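Local coordinates for protein methanogen homoaconitase large subunit (Methanocaldococcus jannaschii, PDB 4KP2) that forms the large, iron-sulfur subunit of a hydro-lyase that interconverts homocitrate, cis-homoaconitate and homoisocitrate on the way to 2-oxosuberate, at residues M208-G213 / N230-M235. Numbering follows the deposited sequence.
Sequences MAIEYG and NMAIEM
Strand 208-213 faces the end of helix 222-230 and the turn after it, which passes into a 3-10 segment at 233-235; the backbones come nearest at Ile-210 and Ala-232, whose CA atoms lie 6.7 Å apart, and no hydrogen bond joins the two segments. Alternate residues of the strand, Ile-210 and Tyr-212, turn their side chains toward the turn. Ile-210 CG1 rests on the methyl of Ala-232, 4.1 Å from its CB, which meets it from the side; a small side chain suits a place where the backbones are this near. Beyond it, Ile-210 CD1 touches Met-235 CE at 4.2 Å. The turn is closed by a bond from Met-235 N to Ala-232 O, and Met-235 points toward the strand. Its chain runs extended through chi2 and then bends at chi3 (-66°), which brings the terminal methyl to the phenol of Tyr-212, where CE lies 3.5 Å from OH. Flexible and unbranched, methionine can thus meet both an aliphatic branch and a phenol oxygen. Tyr-212 approaches from the opposite direction; its ring has Ile-210 CG2 over one face, 3.4 Å above the plane and offset toward the rim, while OH makes a weak hydrogen bond to Leu-228 O, giving this buried polar atom a partner near the helix end. Met-235 also packs on Cys-197 and Ile-200 of helix 189-200. Asn-230 touches Cys-323, a predicted ligand of the [4Fe-4S] cluster, so the turn lies near the probable cluster site. The whole forms a beta-alpha-beta crossover in the mixed five-stranded sheet: strand 208-213 pairs in parallel with strand 239-242, and the connection packs apolar side chains on the sheet, within a protein whose general architecture is the alpha-beta-alpha sandwich of the aconitase family.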
loop_
_atom_site.group_PDB
_atom_site.type_symbol
_atom_site.label_atom_id
_atom_site.label_comp_id
_atom_site.label_asym_id
_atom_site.label_seq_id
_atom_site.Cartn_x
_atom_site.Cartn_y
_atom_site.Cartn_z
ATOM N N MET A 208 32.376 -17.450 2.841
ATOM C CA MET A 208 33.376 -16.403 3.024
ATOM C C MET A 208 32.740 -15.051 3.326
ATOM O O MET A 208 31.549 -14.847 3.093
ATOM C CB MET A 208 34.268 -16.294 1.786
ATOM C CG MET A 208 35.080 -17.544 1.489
ATOM S SD MET A 208 36.037 -17.394 -0.027
ATOM C CE MET A 208 36.999 -15.926 0.332
ATOM N N ALA A 209 33.549 -14.131 3.843
ATOM C CA ALA A 209 33.078 -12.796 4.187
ATOM C C ALA A 209 33.602 -11.758 3.203
ATOM O O ALA A 209 34.709 -11.888 2.681
ATOM C CB ALA A 209 33.493 -12.439 5.605
ATOM N N ILE A 210 32.803 -10.725 2.957
ATOM C CA ILE A 210 33.186 -9.664 2.035
ATOM C C ILE A 210 33.694 -8.445 2.794
ATOM O O ILE A 210 33.019 -7.932 3.686
ATOM C CB ILE A 210 32.003 -9.226 1.155
ATOM C CG1 ILE A 210 31.251 -10.442 0.610
ATOM C CG2 ILE A 210 32.490 -8.338 0.021
ATOM C CD1 ILE A 210 31.996 -11.185 -0.470
ATOM N N GLU A 211 34.886 -7.980 2.438
ATOM C CA GLU A 211 35.457 -6.797 3.068
ATOM C C GLU A 211 35.683 -5.688 2.050
ATOM O O GLU A 211 36.622 -5.742 1.255
ATOM C CB GLU A 211 36.771 -7.141 3.772
ATOM C CG GLU A 211 37.443 -5.956 4.446
ATOM C CD GLU A 211 38.661 -6.356 5.255
ATOM O OE1 GLU A 211 38.762 -7.544 5.628
ATOM O OE2 GLU A 211 39.516 -5.484 5.514
ATOM N N TYR A 212 34.814 -4.683 2.076
ATOM C CA TYR A 212 34.927 -3.559 1.156
ATOM C C TYR A 212 35.899 -2.510 1.679
ATOM O O TYR A 212 35.888 -2.169 2.863
ATOM C CB TYR A 212 33.560 -2.917 0.912
ATOM C CG TYR A 212 32.539 -3.841 0.289
ATOM C CD1 TYR A 212 32.531 -4.076 -1.080
ATOM C CD2 TYR A 212 31.576 -4.467 1.068
ATOM C CE1 TYR A 212 31.596 -4.917 -1.655
ATOM C CE2 TYR A 212 30.638 -5.308 0.505
ATOM C CZ TYR A 212 30.651 -5.528 -0.857
ATOM O OH TYR A 212 29.714 -6.368 -1.416
ATOM N N GLY A 213 36.738 -1.999 0.786
ATOM C CA GLY A 213 37.688 -0.960 1.134
ATOM C C GLY A 213 38.024 -0.104 -0.069
ATOM O O GLY A 213 37.470 -0.295 -1.151
ATOM N N ASN A 230 24.625 -5.201 1.650
ATOM C CA ASN A 230 23.330 -5.848 1.473
ATOM C C ASN A 230 23.374 -6.955 0.426
ATOM O O ASN A 230 22.709 -7.984 0.566
ATOM C CB ASN A 230 22.263 -4.820 1.092
ATOM C CG ASN A 230 20.880 -5.430 0.971
ATOM O OD1 ASN A 230 20.527 -6.002 -0.061
ATOM N ND2 ASN A 230 20.087 -5.309 2.028
ATOM N N MET A 231 24.165 -6.740 -0.621
ATOM C CA MET A 231 24.236 -7.679 -1.733
ATOM C C MET A 231 25.369 -8.682 -1.548
ATOM O O MET A 231 25.907 -9.206 -2.521
ATOM C CB MET A 231 24.431 -6.924 -3.047
ATOM C CG MET A 231 23.472 -5.766 -3.253
ATOM S SD MET A 231 22.210 -6.124 -4.487
ATOM C CE MET A 231 23.232 -6.543 -5.897
ATOM N N ALA A 232 25.726 -8.946 -0.295
ATOM C CA ALA A 232 26.803 -9.882 0.005
ATOM C C ALA A 232 26.353 -11.325 -0.198
ATOM O O ALA A 232 27.101 -12.151 -0.722
ATOM C CB ALA A 232 27.307 -9.674 1.424
ATOM N N ILE A 233 25.126 -11.621 0.219
ATOM C CA ILE A 233 24.571 -12.965 0.100
ATOM C C ILE A 233 24.324 -13.334 -1.365
ATOM O O ILE A 233 24.346 -14.508 -1.735
ATOM C CB ILE A 233 23.263 -13.105 0.916
ATOM C CG1 ILE A 233 22.756 -14.549 0.897
ATOM C CG2 ILE A 233 22.197 -12.150 0.400
ATOM C CD1 ILE A 233 23.758 -15.548 1.426
ATOM N N GLU A 234 24.112 -12.320 -2.199
ATOM C CA GLU A 234 23.849 -12.536 -3.617
ATOM C C GLU A 234 25.084 -13.064 -4.338
ATOM O O GLU A 234 24.992 -13.589 -5.447
ATOM C CB GLU A 234 23.366 -11.242 -4.275
ATOM C CG GLU A 234 22.192 -10.590 -3.562
ATOM C CD GLU A 234 20.959 -11.473 -3.531
ATOM O OE1 GLU A 234 20.780 -12.286 -4.463
ATOM O OE2 GLU A 234 20.166 -11.354 -2.574
ATOM N N MET A 235 26.240 -12.917 -3.700
ATOM C CA MET A 235 27.488 -13.450 -4.229
ATOM C C MET A 235 27.872 -14.730 -3.500
ATOM O O MET A 235 28.963 -15.266 -3.693
ATOM C CB MET A 235 28.608 -12.416 -4.100
ATOM C CG MET A 235 28.416 -11.198 -4.983
ATOM S SD MET A 235 29.633 -9.905 -4.668
ATOM C CE MET A 235 29.196 -9.435 -2.998
#